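Local coordinates for glutamine cyclotransferase (Tannerella forsythia, PDB 6QRO), which probably catalyses the zinc-dependent cyclisation of N-terminal glutamine to pyroglutamate in peptides, as expected of a type II glutaminyl cyclase of the M28 metallopeptidase family, at residues E219-Q224 / D256-V261; E231-A236 / P268-I273; A89-G94 / S186-K191; I204-V209 / E307-V312. All coordinates share one frame; numbering follows the deposited sequence.

Interaction 1. Residues E219-Q224 / D256-V261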
loop_
_atom_site.group_PDB
_atom_site.type_symbol
_atom_site.label_atom_id
_atom_site.label_comp_id
_atom_site.label_asym_id
_atom_site.label_seq_id
_atom_site.Cartn_x
_atom_site.Cartn_y
_atom_site.Cartn_z
ATOM N N GLU A 219 -10.449 -0.220 -10.298
ATOM C CA GLU A 219 -9.620 -1.305 -10.792
ATOM C C GLU A 219 -10.463 -2.563 -10.984
ATOM O O GLU A 219 -11.366 -2.844 -10.193
ATOM C CB GLU A 219 -8.477 -1.527 -9.794
ATOM C CG GLU A 219 -7.350 -2.424 -10.227
ATOM C CD GLU A 219 -7.646 -3.853 -9.895
ATOM O OE1 GLU A 219 -7.225 -4.740 -10.662
ATOM O OE2 GLU A 219 -8.313 -4.087 -8.861
ATOM N N SER A 220 -10.166 -3.326 -12.044
ATOM C CA SER A 220 -11.091 -4.375 -12.499
ATOM C C SER A 220 -11.201 -5.518 -11.486
ATOM O O SER A 220 -12.300 -6.022 -11.217
ATOM C CB SER A 220 -10.673 -4.902 -13.879
ATOM O OG SER A 220 -9.667 -5.884 -13.782
ATOM N N THR A 221 -10.068 -5.990 -10.967
ATOM C CA THR A 221 -10.113 -7.011 -9.926
ATOM C C THR A 221 -10.912 -6.531 -8.712
ATOM O O THR A 221 -11.622 -7.321 -8.081
ATOM C CB THR A 221 -8.687 -7.393 -9.530
ATOM O OG1 THR A 221 -7.964 -7.828 -10.690
ATOM C CG2 THR A 221 -8.678 -8.482 -8.492
ATOM N N SER A 222 -10.816 -5.232 -8.376
ATOM C CA SER A 222 -11.573 -4.682 -7.247
ATOM C C SER A 222 -13.072 -4.709 -7.504
ATOM O O SER A 222 -13.851 -5.094 -6.626
ATOM C CB SER A 222 -11.137 -3.246 -6.944
ATOM O OG SER A 222 -9.770 -3.172 -6.632
ATOM N N VAL A 223 -13.486 -4.311 -8.709
ATOM C CA VAL A 223 -14.900 -4.278 -9.056
ATOM C C VAL A 223 -15.472 -5.681 -9.088
ATOM O O VAL A 223 -16.654 -5.884 -8.791
ATOM C CB VAL A 223 -15.081 -3.573 -10.417
ATOM C CG1 VAL A 223 -16.564 -3.460 -10.792
ATOM C CG2 VAL A 223 -14.428 -2.205 -10.388
ATOM N N GLN A 224 -14.654 -6.665 -9.468
ATOM C CA GLN A 224 -15.097 -8.052 -9.521
ATOM C C GLN A 224 -15.421 -8.599 -8.140
ATOM O O GLN A 224 -16.483 -9.194 -7.939
ATOM C CB GLN A 224 -14.004 -8.899 -10.175
ATOM C CG GLN A 224 -14.317 -10.363 -10.305
ATOM C CD GLN A 224 -13.242 -11.086 -11.096
ATOM O OE1 GLN A 224 -12.216 -10.501 -11.444
ATOM N NE2 GLN A 224 -13.471 -12.366 -11.376
ATOM N N ASP A 256 -1.723 -6.839 -7.793
ATOM C CA ASP A 256 -1.335 -6.114 -6.587
ATOM C C ASP A 256 -1.653 -6.940 -5.353
ATOM O O ASP A 256 -2.290 -7.990 -5.434
ATOM C CB ASP A 256 -2.015 -4.747 -6.491
ATOM C CG ASP A 256 -1.113 -3.702 -5.887
ATOM O OD1 ASP A 256 -0.186 -4.077 -5.145
ATOM O OD2 ASP A 256 -1.326 -2.512 -6.168
ATOM N N ASP A 257 -1.232 -6.413 -4.194
ATOM C CA ASP A 257 -1.381 -7.138 -2.934
ATOM C C ASP A 257 -2.827 -7.534 -2.674
ATOM O O ASP A 257 -3.081 -8.562 -2.046
ATOM C CB ASP A 257 -0.832 -6.307 -1.769
ATOM C CG ASP A 257 0.680 -6.202 -1.790
ATOM O OD1 ASP A 257 1.327 -7.250 -1.964
ATOM O OD2 ASP A 257 1.231 -5.092 -1.627
ATOM N N HIS A 258 -3.785 -6.747 -3.156
ATOM C CA HIS A 258 -5.187 -7.057 -2.883
ATOM C C HIS A 258 -5.636 -8.336 -3.597
ATOM O O HIS A 258 -6.573 -8.997 -3.144
ATOM C CB HIS A 258 -6.061 -5.851 -3.226
ATOM C CG HIS A 258 -6.124 -5.527 -4.685
ATOM N ND1 HIS A 258 -4.999 -5.418 -5.472
ATOM C CD2 HIS A 258 -7.178 -5.250 -5.491
ATOM C CE1 HIS A 258 -5.357 -5.097 -6.702
ATOM N NE2 HIS A 258 -6.672 -4.998 -6.741
ATOM N N GLN A 259 -4.987 -8.687 -4.713
ATOM C CA GLN A 259 -5.271 -9.945 -5.411
ATOM C C GLN A 259 -4.929 -11.158 -4.549
ATOM O O GLN A 259 -5.688 -12.131 -4.485
ATOM C CB GLN A 259 -4.485 -9.988 -6.716
ATOM C CG GLN A 259 -4.396 -11.360 -7.352
ATOM C CD GLN A 259 -3.470 -11.404 -8.562
ATOM O OE1 GLN A 259 -3.031 -12.481 -8.983
ATOM N NE2 GLN A 259 -3.161 -10.227 -9.119
ATOM N N TYR A 260 -3.790 -11.124 -3.880
ATOM C CA TYR A 260 -3.402 -12.265 -3.069
ATOM C C TYR A 260 -4.132 -12.344 -1.730
ATOM O O TYR A 260 -4.280 -13.444 -1.188
ATOM C CB TYR A 260 -1.890 -12.235 -2.914
ATOM C CG TYR A 260 -1.213 -12.401 -4.263
ATOM C CD1 TYR A 260 -1.087 -13.659 -4.846
ATOM C CD2 TYR A 260 -0.766 -11.307 -4.977
ATOM C CE1 TYR A 260 -0.490 -13.824 -6.090
ATOM C CE2 TYR A 260 -0.166 -11.458 -6.218
ATOM C CZ TYR A 260 -0.037 -12.723 -6.769
ATOM O OH TYR A 260 0.554 -12.882 -7.990
ATOM N N VAL A 261 -4.641 -11.228 -1.207
ATOM C CA VAL A 261 -5.461 -11.300 -0.001
ATOM C C VAL A 261 -6.865 -11.793 -0.347
ATOM O O VAL A 261 -7.466 -12.569 0.404
ATOM C CB VAL A 261 -5.482 -9.934 0.724
ATOM C CG1 VAL A 261 -6.533 -9.936 1.839
ATOM C CG2 VAL A 261 -4.106 -9.610 1.316
#
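E219 and H258 meet in a His-carboxylate hydrogen bond, and the same glutamate is the N-cap of helix 220-225, so one side chain both closes a helix start and fixes a ring on helix 257-265. From CB, which points toward helix 257-265, the chain runs to CG lying opposite the backbone N and then bends at chi2 (-88°). That bend turns E219 CD back over the first turn of the helix, 3.5 Å from H258 NE2. At the tip the two oxygens divide the work. OE1 takes weak bonds from the N and OG1 of T221 and a further bond from the backbone N of I254. OE2 is gripped by three donors. S222 N reaches E219 OE2 at 2.8 Å from above the carboxylate plane, and S222 OG lies nearly in line with the CD-OE2 bond. From the other segment H258 NE2 donates to E219 OE2 at 2.8 Å with a nearly straight N-H...O angle of 169°. The oxygen sits in the plane of the imidazole, at its edge, while the carboxylate is turned almost perpendicular to the ring, so NE2 comes in from well above the carboxylate plane. This bond sets the rotation of the imidazole and shows NE2 as its donor. Three donors on one buried oxygen, together with the start of a helix, would be expected to favour the charged carboxylate. Strand 269-273 completes the network, since D271 N bonds to S222 OG, the same hydroxyl whose oxygen lies 3.5 Å from H258 CD2.

Interaction 2. Residues E231-A236 / P268-I273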
loop_
_atom_site.group_PDB
_atom_site.type_symbol
_atom_site.label_atom_id
_atom_site.label_comp_id
_atom_site.label_asym_id
_atom_site.label_seq_id
_atom_site.Cartn_x
_atom_site.Cartn_y
_atom_site.Cartn_z
ATOM N N GLU A 231 -18.071 0.975 -4.594
ATOM C CA GLU A 231 -19.147 1.967 -4.562
ATOM C C GLU A 231 -19.103 2.774 -3.275
ATOM O O GLU A 231 -19.256 3.997 -3.297
ATOM C CB GLU A 231 -20.511 1.284 -4.706
ATOM C CG GLU A 231 -20.796 0.840 -6.100
ATOM C CD GLU A 231 -20.457 1.931 -7.088
ATOM O OE1 GLU A 231 -19.484 1.766 -7.866
ATOM O OE2 GLU A 231 -21.135 2.979 -7.040
ATOM N N LYS A 232 -18.857 2.097 -2.150
ATOM C CA LYS A 232 -18.746 2.748 -0.851
ATOM C C LYS A 232 -17.631 3.796 -0.844
ATOM O O LYS A 232 -17.809 4.908 -0.329
ATOM C CB LYS A 232 -18.502 1.668 0.211
ATOM C CG LYS A 232 -18.675 2.100 1.655
ATOM C CD LYS A 232 -18.309 0.977 2.629
ATOM C CE LYS A 232 -19.444 -0.019 2.740
ATOM N NZ LYS A 232 -20.400 0.310 3.830
ATOM N N VAL A 233 -16.461 3.448 -1.386
ATOM C CA VAL A 233 -15.329 4.370 -1.379
ATOM C C VAL A 233 -15.525 5.487 -2.394
ATOM O O VAL A 233 -15.264 6.664 -2.103
ATOM C CB VAL A 233 -14.024 3.588 -1.613
ATOM C CG1 VAL A 233 -12.855 4.537 -1.882
ATOM C CG2 VAL A 233 -13.725 2.707 -0.400
ATOM N N TRP A 234 -15.965 5.146 -3.606
ATOM C CA TRP A 234 -16.118 6.176 -4.627
ATOM C C TRP A 234 -17.256 7.132 -4.315
ATOM O O TRP A 234 -17.168 8.315 -4.655
ATOM C CB TRP A 234 -16.309 5.549 -6.009
ATOM C CG TRP A 234 -15.011 5.503 -6.747
ATOM C CD1 TRP A 234 -14.697 6.174 -7.888
ATOM C CD2 TRP A 234 -13.843 4.768 -6.374
ATOM N NE1 TRP A 234 -13.403 5.902 -8.252
ATOM C CE2 TRP A 234 -12.857 5.034 -7.345
ATOM C CE3 TRP A 234 -13.538 3.895 -5.325
ATOM C CZ2 TRP A 234 -11.583 4.462 -7.298
ATOM C CZ3 TRP A 234 -12.279 3.334 -5.276
ATOM C CH2 TRP A 234 -11.311 3.624 -6.260
ATOM N N THR A 235 -18.328 6.639 -3.687
ATOM C CA THR A 235 -19.436 7.513 -3.323
ATOM C C THR A 235 -19.003 8.507 -2.252
ATOM O O THR A 235 -19.185 9.721 -2.401
ATOM C CB THR A 235 -20.612 6.664 -2.842
ATOM O OG1 THR A 235 -20.999 5.759 -3.878
ATOM C CG2 THR A 235 -21.795 7.535 -2.465
ATOM N N ALA A 236 -18.401 7.996 -1.173
ATOM C CA ALA A 236 -17.900 8.841 -0.102
ATOM C C ALA A 236 -16.890 9.846 -0.628
ATOM O O ALA A 236 -16.830 10.981 -0.146
ATOM C CB ALA A 236 -17.287 7.985 1.003
ATOM N N PRO A 268 -13.209 -9.506 0.516
ATOM C CA PRO A 268 -13.335 -8.549 -0.585
ATOM C C PRO A 268 -12.391 -7.379 -0.369
ATOM O O PRO A 268 -12.450 -6.689 0.649
ATOM C CB PRO A 268 -14.812 -8.138 -0.530
ATOM C CG PRO A 268 -15.298 -8.532 0.810
ATOM C CD PRO A 268 -14.465 -9.673 1.271
ATOM N N CYS A 269 -11.517 -7.157 -1.349
ATOM C CA CYS A 269 -10.475 -6.149 -1.245
ATOM C C CYS A 269 -10.505 -5.244 -2.466
ATOM O O CYS A 269 -10.725 -5.697 -3.595
ATOM C CB CYS A 269 -9.084 -6.793 -1.108
ATOM S SG CYS A 269 -8.829 -7.731 0.421
ATOM N N LEU A 270 -10.259 -3.960 -2.225
ATOM C CA LEU A 270 -10.193 -2.954 -3.266
ATOM C C LEU A 270 -8.795 -2.352 -3.269
ATOM O O LEU A 270 -8.073 -2.412 -2.265
ATOM C CB LEU A 270 -11.265 -1.855 -3.056
ATOM C CG LEU A 270 -11.188 -0.971 -1.808
ATOM C CD1 LEU A 270 -10.565 0.371 -2.193
ATOM C CD2 LEU A 270 -12.553 -0.777 -1.114
ATOM N N ASP A 271 -8.395 -1.836 -4.425
ATOM C CA ASP A 271 -7.103 -1.185 -4.586
ATOM C C ASP A 271 -7.360 0.261 -4.959
ATOM O O ASP A 271 -8.073 0.545 -5.926
ATOM C CB ASP A 271 -6.242 -1.881 -5.648
ATOM C CG ASP A 271 -4.780 -1.453 -5.596
ATOM O OD1 ASP A 271 -4.415 -0.598 -4.751
ATOM O OD2 ASP A 271 -3.975 -2.018 -6.368
ATOM N N ILE A 272 -6.846 1.173 -4.156
ATOM C CA ILE A 272 -6.796 2.575 -4.535
ATOM C C ILE A 272 -5.403 2.745 -5.120
ATOM O O ILE A 272 -4.410 2.739 -4.393
ATOM C CB ILE A 272 -7.060 3.504 -3.347
ATOM C CG1 ILE A 272 -8.380 3.117 -2.666
ATOM C CG2 ILE A 272 -7.132 4.945 -3.829
ATOM C CD1 ILE A 272 -8.770 3.996 -1.460
ATOM N N ILE A 273 -5.317 2.813 -6.445
ATOM C CA ILE A 273 -4.032 2.782 -7.136
ATOM C C ILE A 273 -4.107 3.759 -8.284
ATOM O O ILE A 273 -5.134 3.846 -8.962
ATOM C CB ILE A 273 -3.656 1.349 -7.624
ATOM C CG1 ILE A 273 -2.361 1.359 -8.443
ATOM C CG2 ILE A 273 -4.798 0.666 -8.391
ATOM C CD1 ILE A 273 -1.809 -0.023 -8.733
#
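Behind V233 and W234, the two residues of helix 227-239 that reach L270, D271 and I272, the carbonyl oxygen E231 O is gripped twice by T235. T235 N makes the ordinary helical bond to E231 O at 2.8 Å, and OG1 arrives from the opposite face of the carbonyl plane, though the T235 OG1 to E231 O distance is unusually short and should be read with caution. Between the side chains the contact is aliphatic. V233 spreads its two methyls over two strand residues: with CG1 opposite the backbone N (chi1 169°), that branch meets I272, while CG2 is left for L270. V233 CG2 lies 3.7 Å from L270 CD2, the two side chains passing at a slant. V233 CG1 and I272 CD1 reach toward each other tip to tip and stop at 4.1 Å. The exception is W234, whose indole swings in beside V233 until the far corner of its six-membered ring approaches the strand backbone, W234 CH2 lying 4.5 Å from D271 O with the oxygen close to the ring plane. The indole also meets F246 edge-to-face, and NE1 makes a weak bond to I247 O. D271 turns its own CB away from the helix. The short axes run 10.5 Å apart at 38°, with V233 next to L270 in register. Helix 299-314 lies alongside, touching both A236 and I272. A helix laid over the outermost strand of a mixed sheet, with valine, leucine and isoleucine filling the layer between, is typical of the alpha/beta fold of M28 peptidases.

Interaction 3. Residues A89-G94 / S186-K191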
loop_
_atom_site.group_PDB
_atom_site.type_symbol
_atom_site.label_atom_id
_atom_site.label_comp_id
_atom_site.label_asym_id
_atom_site.label_seq_id
_atom_site.Cartn_x
_atom_site.Cartn_y
_atom_site.Cartn_z
ATOM N N ALA A 89 12.035 -10.929 4.886
ATOM C CA ALA A 89 10.896 -10.027 4.868
ATOM C C ALA A 89 10.284 -9.846 6.254
ATOM O O ALA A 89 10.396 -10.713 7.116
ATOM C CB ALA A 89 9.823 -10.535 3.902
ATOM N N GLN A 90 9.672 -8.675 6.462
ATOM C CA GLN A 90 8.866 -8.368 7.641
ATOM C C GLN A 90 7.509 -7.869 7.156
ATOM O O GLN A 90 7.430 -6.797 6.558
ATOM C CB GLN A 90 9.503 -7.314 8.555
ATOM C CG GLN A 90 10.809 -7.655 9.239
ATOM C CD GLN A 90 12.031 -7.047 8.574
ATOM O OE1 GLN A 90 11.918 -6.277 7.638
ATOM N NE2 GLN A 90 13.205 -7.358 9.104
ATOM N N ASN A 91 6.455 -8.674 7.343
ATOM C CA ASN A 91 5.083 -8.181 7.239
ATOM C C ASN A 91 4.692 -7.541 8.570
ATOM O O ASN A 91 4.760 -8.196 9.619
ATOM C CB ASN A 91 4.096 -9.297 6.904
ATOM C CG ASN A 91 4.288 -9.872 5.494
ATOM O OD1 ASN A 91 4.715 -9.189 4.565
ATOM N ND2 ASN A 91 3.911 -11.123 5.336
ATOM N N ILE A 92 4.279 -6.275 8.531
ATOM C CA ILE A 92 4.037 -5.487 9.742
ATOM C C ILE A 92 2.535 -5.263 9.890
ATOM O O ILE A 92 1.903 -4.632 9.033
ATOM C CB ILE A 92 4.808 -4.159 9.708
ATOM C CG1 ILE A 92 6.294 -4.438 9.473
ATOM C CG2 ILE A 92 4.606 -3.399 11.032
ATOM C CD1 ILE A 92 7.097 -3.239 9.001
ATOM N N VAL A 93 1.968 -5.785 10.977
ATOM C CA VAL A 93 0.535 -5.725 11.235
ATOM C C VAL A 93 0.306 -4.901 12.495
ATOM O O VAL A 93 0.801 -5.243 13.577
ATOM C CB VAL A 93 -0.099 -7.121 11.390
ATOM C CG1 VAL A 93 -1.605 -6.980 11.719
ATOM C CG2 VAL A 93 0.088 -7.947 10.134
ATOM N N GLY A 94 -0.498 -3.857 12.367
ATOM C CA GLY A 94 -0.927 -3.106 13.523
ATOM C C GLY A 94 -2.402 -3.373 13.674
ATOM O O GLY A 94 -3.199 -3.043 12.788
ATOM N N SER A 186 2.463 -10.407 0.686
ATOM C CA SER A 186 1.020 -10.585 0.794
ATOM C C SER A 186 0.610 -12.024 0.522
ATOM O O SER A 186 -0.365 -12.511 1.104
ATOM C CB SER A 186 0.305 -9.635 -0.163
ATOM O OG SER A 186 0.857 -9.679 -1.472
ATOM N N GLN A 187 1.368 -12.729 -0.316
ATOM C CA GLN A 187 1.140 -14.153 -0.505
ATOM C C GLN A 187 1.373 -14.918 0.803
ATOM O O GLN A 187 0.565 -15.770 1.186
ATOM C CB GLN A 187 2.064 -14.658 -1.605
ATOM C CG GLN A 187 1.619 -14.364 -3.023
ATOM C CD GLN A 187 2.612 -14.914 -4.026
ATOM O OE1 GLN A 187 2.768 -16.133 -4.154
ATOM N NE2 GLN A 187 3.323 -14.021 -4.719
ATOM N N PHE A 188 2.473 -14.619 1.505
ATOM C CA PHE A 188 2.774 -15.306 2.761
ATOM C C PHE A 188 1.692 -15.075 3.797
ATOM O O PHE A 188 1.137 -16.031 4.348
ATOM C CB PHE A 188 4.112 -14.835 3.325
ATOM C CG PHE A 188 4.474 -15.471 4.660
ATOM C CD1 PHE A 188 4.903 -16.772 4.734
ATOM C CD2 PHE A 188 4.386 -14.745 5.840
ATOM C CE1 PHE A 188 5.238 -17.346 5.962
ATOM C CE2 PHE A 188 4.719 -15.314 7.066
ATOM C CZ PHE A 188 5.143 -16.609 7.128
ATOM N N TRP A 189 1.351 -13.805 4.042
ATOM C CA TRP A 189 0.383 -13.465 5.080
ATOM C C TRP A 189 -0.988 -14.020 4.750
ATOM O O TRP A 189 -1.674 -14.550 5.626
ATOM C CB TRP A 189 0.307 -11.948 5.263
ATOM C CG TRP A 189 -0.737 -11.521 6.250
ATOM C CD1 TRP A 189 -0.610 -11.407 7.612
ATOM C CD2 TRP A 189 -2.103 -11.218 5.950
ATOM N NE1 TRP A 189 -1.809 -11.022 8.162
ATOM C CE2 TRP A 189 -2.741 -10.909 7.163
ATOM C CE3 TRP A 189 -2.846 -11.180 4.770
ATOM C CZ2 TRP A 189 -4.077 -10.553 7.226
ATOM C CZ3 TRP A 189 -4.175 -10.822 4.833
ATOM C CH2 TRP A 189 -4.774 -10.503 6.055
ATOM N N ALA A 190 -1.394 -13.941 3.481
ATOM C CA ALA A 190 -2.737 -14.375 3.124
ATOM C C ALA A 190 -2.905 -15.868 3.347
ATOM O O ALA A 190 -4.009 -16.324 3.649
ATOM C CB ALA A 190 -3.047 -13.999 1.670
ATOM N N LYS A 191 -1.838 -16.643 3.185
ATOM C CA LYS A 191 -1.920 -18.064 3.477
ATOM C C LYS A 191 -1.512 -18.358 4.918
ATOM O O LYS A 191 -1.831 -19.441 5.434
ATOM C CB LYS A 191 -1.054 -18.890 2.508
ATOM C CG LYS A 191 0.351 -19.173 3.002
ATOM C CD LYS A 191 1.212 -19.826 1.947
ATOM C CE LYS A 191 2.561 -20.253 2.526
ATOM N NZ LYS A 191 3.398 -21.014 1.536
#
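N91 carries its CG opposite the backbone carbonyl carbon (chi1 -67°), and W189, like F188 before it, carries its CG opposite the backbone N (chi1 176°); these rotations bring the asparagine amide between the ring edge of F188 and the CB of W189. N91 ND2 does the touching, at 3.7 Å from F188 CD2 and also 3.7 Å from W189 CB. It lies at the edge of the phenyl ring, near its plane, whereas the amide stands almost perpendicular to the indole. Neither contact is a hydrogen bond. The polar demands of this buried amide are met by other residues: ND2 bonds to Q75 OE1 and to G185 O, and OD1 receives D164 N. Together these bonds fix which end of the amide faces the helix. Two residues along the strand, V93 CG2 lies against the five-membered ring of W189, 4.1 Å from W189 NE1 and 4.3 Å from W189 CD1, its side chain running at about a right angle to the tryptophan's. That NE1 has its hydrogen-bond partner in H194 ND1. The strand and helix axes cross at 55° with a closest approach of 9.5 Å. Strand 86-96 pairs with strand 71-80 and strand 157-163; helix 184-191 covers one of its faces through N91 and V93, helix 52-67 touches Q90 and I92, and helix 257-265 packs against W189 through V261 and L265.

Interaction 4. Residues I204-V209 / E307-V312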
loop_
_atom_site.group_PDB
_atom_site.type_symbol
_atom_site.label_atom_id
_atom_site.label_comp_id
_atom_site.label_asym_id
_atom_site.label_seq_id
_atom_site.Cartn_x
_atom_site.Cartn_y
_atom_site.Cartn_z
ATOM N N ILE A 204 -9.083 -2.495 2.161
ATOM C CA ILE A 204 -8.759 -1.351 1.315
ATOM C C ILE A 204 -7.251 -1.291 1.183
ATOM O O ILE A 204 -6.546 -1.101 2.181
ATOM C CB ILE A 204 -9.306 -0.031 1.883
ATOM C CG1 ILE A 204 -10.825 -0.097 2.037
ATOM C CG2 ILE A 204 -8.900 1.141 1.010
ATOM C CD1 ILE A 204 -11.426 1.173 2.614
ATOM N N LEU A 205 -6.759 -1.451 -0.040
ATOM C CA LEU A 205 -5.342 -1.324 -0.334
ATOM C C LEU A 205 -5.064 0.046 -0.934
ATOM O O LEU A 205 -5.804 0.514 -1.804
ATOM C CB LEU A 205 -4.875 -2.432 -1.297
ATOM C CG LEU A 205 -3.485 -2.268 -1.926
ATOM C CD1 LEU A 205 -2.397 -2.348 -0.866
ATOM C CD2 LEU A 205 -3.220 -3.265 -3.061
ATOM N N LEU A 206 -3.999 0.676 -0.457
ATOM C CA LEU A 206 -3.499 1.951 -0.954
ATOM C C LEU A 206 -2.168 1.705 -1.645
ATOM O O LEU A 206 -1.243 1.164 -1.033
ATOM C CB LEU A 206 -3.320 2.955 0.187
ATOM C CG LEU A 206 -4.541 3.214 1.058
ATOM C CD1 LEU A 206 -4.252 4.247 2.159
ATOM C CD2 LEU A 206 -5.591 3.746 0.127
ATOM N N ASP A 207 -2.074 2.093 -2.913
ATOM C CA ASP A 207 -0.859 1.884 -3.696
ATOM C C ASP A 207 -0.644 3.073 -4.617
ATOM O O ASP A 207 -1.538 3.417 -5.387
ATOM C CB ASP A 207 -0.948 0.587 -4.507
ATOM C CG ASP A 207 0.376 0.194 -5.141
ATOM O OD1 ASP A 207 1.407 0.866 -4.936
ATOM O OD2 ASP A 207 0.380 -0.813 -5.862
ATOM N N MET A 208 0.523 3.706 -4.528
ATOM C CA MET A 208 0.848 4.874 -5.352
ATOM C C MET A 208 -0.270 5.914 -5.240
ATOM O O MET A 208 -1.006 6.221 -6.187
ATOM C CB MET A 208 1.141 4.477 -6.801
ATOM C CG MET A 208 2.566 3.941 -6.934
ATOM S SD MET A 208 3.003 3.087 -8.447
ATOM C CE MET A 208 2.015 1.626 -8.357
ATOM N N VAL A 209 -0.372 6.433 -4.017
ATOM C CA VAL A 209 -1.464 7.314 -3.627
ATOM C C VAL A 209 -0.914 8.673 -3.210
ATOM O O VAL A 209 -1.556 9.398 -2.444
ATOM C CB VAL A 209 -2.333 6.691 -2.517
ATOM C CG1 VAL A 209 -3.368 5.763 -3.103
ATOM C CG2 VAL A 209 -1.462 5.918 -1.535
ATOM N N GLU A 307 -8.708 11.697 3.777
ATOM C CA GLU A 307 -10.036 12.146 4.190
ATOM C C GLU A 307 -11.113 11.129 3.823
ATOM O O GLU A 307 -12.025 10.867 4.617
ATOM C CB GLU A 307 -10.345 13.482 3.514
ATOM C CG GLU A 307 -9.534 14.681 4.008
ATOM C CD GLU A 307 -10.079 15.281 5.296
ATOM O OE1 GLU A 307 -11.203 14.904 5.696
ATOM O OE2 GLU A 307 -9.390 16.127 5.901
ATOM N N THR A 308 -11.005 10.521 2.634
ATOM C CA THR A 308 -12.030 9.585 2.178
ATOM C C THR A 308 -12.086 8.331 3.042
ATOM O O THR A 308 -13.161 7.911 3.481
ATOM C CB THR A 308 -11.792 9.221 0.712
ATOM O OG1 THR A 308 -11.864 10.405 -0.080
ATOM C CG2 THR A 308 -12.855 8.257 0.235
ATOM N N ILE A 309 -10.937 7.716 3.297
ATOM C CA ILE A 309 -10.911 6.486 4.079
ATOM C C ILE A 309 -11.327 6.741 5.528
ATOM O O ILE A 309 -12.057 5.945 6.130
ATOM C CB ILE A 309 -9.520 5.852 3.952
ATOM C CG1 ILE A 309 -9.280 5.534 2.481
ATOM C CG2 ILE A 309 -9.410 4.594 4.822
ATOM C CD1 ILE A 309 -7.919 5.090 2.194
ATOM N N LEU A 310 -10.854 7.835 6.116
ATOM C CA LEU A 310 -11.278 8.189 7.467
ATOM C C LEU A 310 -12.799 8.334 7.551
ATOM O O LEU A 310 -13.418 7.927 8.538
ATOM C CB LEU A 310 -10.564 9.461 7.913
ATOM C CG LEU A 310 -9.122 9.195 8.363
ATOM C CD1 LEU A 310 -8.511 10.461 8.890
ATOM C CD2 LEU A 310 -9.067 8.102 9.425
ATOM N N ASN A 311 -13.413 8.951 6.543
ATOM C CA ASN A 311 -14.866 9.081 6.520
ATOM C C ASN A 311 -15.562 7.719 6.491
ATOM O O ASN A 311 -16.500 7.478 7.264
ATOM C CB ASN A 311 -15.270 9.928 5.307
ATOM C CG ASN A 311 -16.754 10.244 5.276
ATOM O OD1 ASN A 311 -17.188 11.287 5.766
ATOM N ND2 ASN A 311 -17.543 9.337 4.694
ATOM N N VAL A 312 -15.095 6.801 5.623
ATOM C CA VAL A 312 -15.776 5.514 5.453
ATOM C C VAL A 312 -15.614 4.630 6.690
ATOM O O VAL A 312 -16.562 3.945 7.100
ATOM C CB VAL A 312 -15.318 4.790 4.161
ATOM C CG1 VAL A 312 -15.441 5.691 2.942
ATOM C CG2 VAL A 312 -13.912 4.228 4.257
#
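This contact belongs to the hydrophobic layer between the inner strand 203-207 and helix 299-314, where I204 and L206 of the strand meet I309 and V312 of the helix. The two elements run nearly antiparallel, at 170°, with their short axes 11.7 Å apart, a gap that the side chains have to bridge. I309 does most of it. Its CG1 lies opposite the carbonyl carbon (chi1 -61°) and the chain then runs out straight, sending CD1 toward the sheet like a rod. L206 reaches toward it tip to tip, and I309 CD1 settles over the fork of the leucine: 3.4 Å from L206 CD2, tighter than usual for two methyls, 3.8 Å from L206 CD1 and 4.0 Å from L206 CG. I309 CD1 also lies 4.2 Å from I204 CG2, so one methyl spans two alternate strand residues. One turn on, V312 CG2 meets I204 CD1 at 4.3 Å. L205, between I204 and L206 in the chain, points its CB away from this helix and packs on D256. Around the contact, L106 touches I204 and I309, I272 lies against L206, and I141 and L142 of helix 132-151 also pack on L206. D134, a zinc ligand, sits in the first turn of that helix. Branched aliphatic side chains packed between an inner strand, next to the edge, and helix 299-314 are typical of the alpha/beta core of M28 enzymes.

How the interactions relate
All four contacts are buried, and three of them hold the sheet to helices. Interactions 2 and 4 work on neighbouring parallel strands, 269-273 and 203-207, whose backbones bond to each other at L205, and both are purely aliphatic apart from the W234 edge. Interaction 3 serves strand 86-96 farther across the sheet and mixes a buried amide with aromatic rings. Interaction 1 differs in joining two helices by a charged, polar network; it touches interaction 2 through S222 and D271, and interaction 3 through D257 and S186. Where interactions 1, 2 and 4 converge, the carboxylates of D256, D271 and D207 come close together.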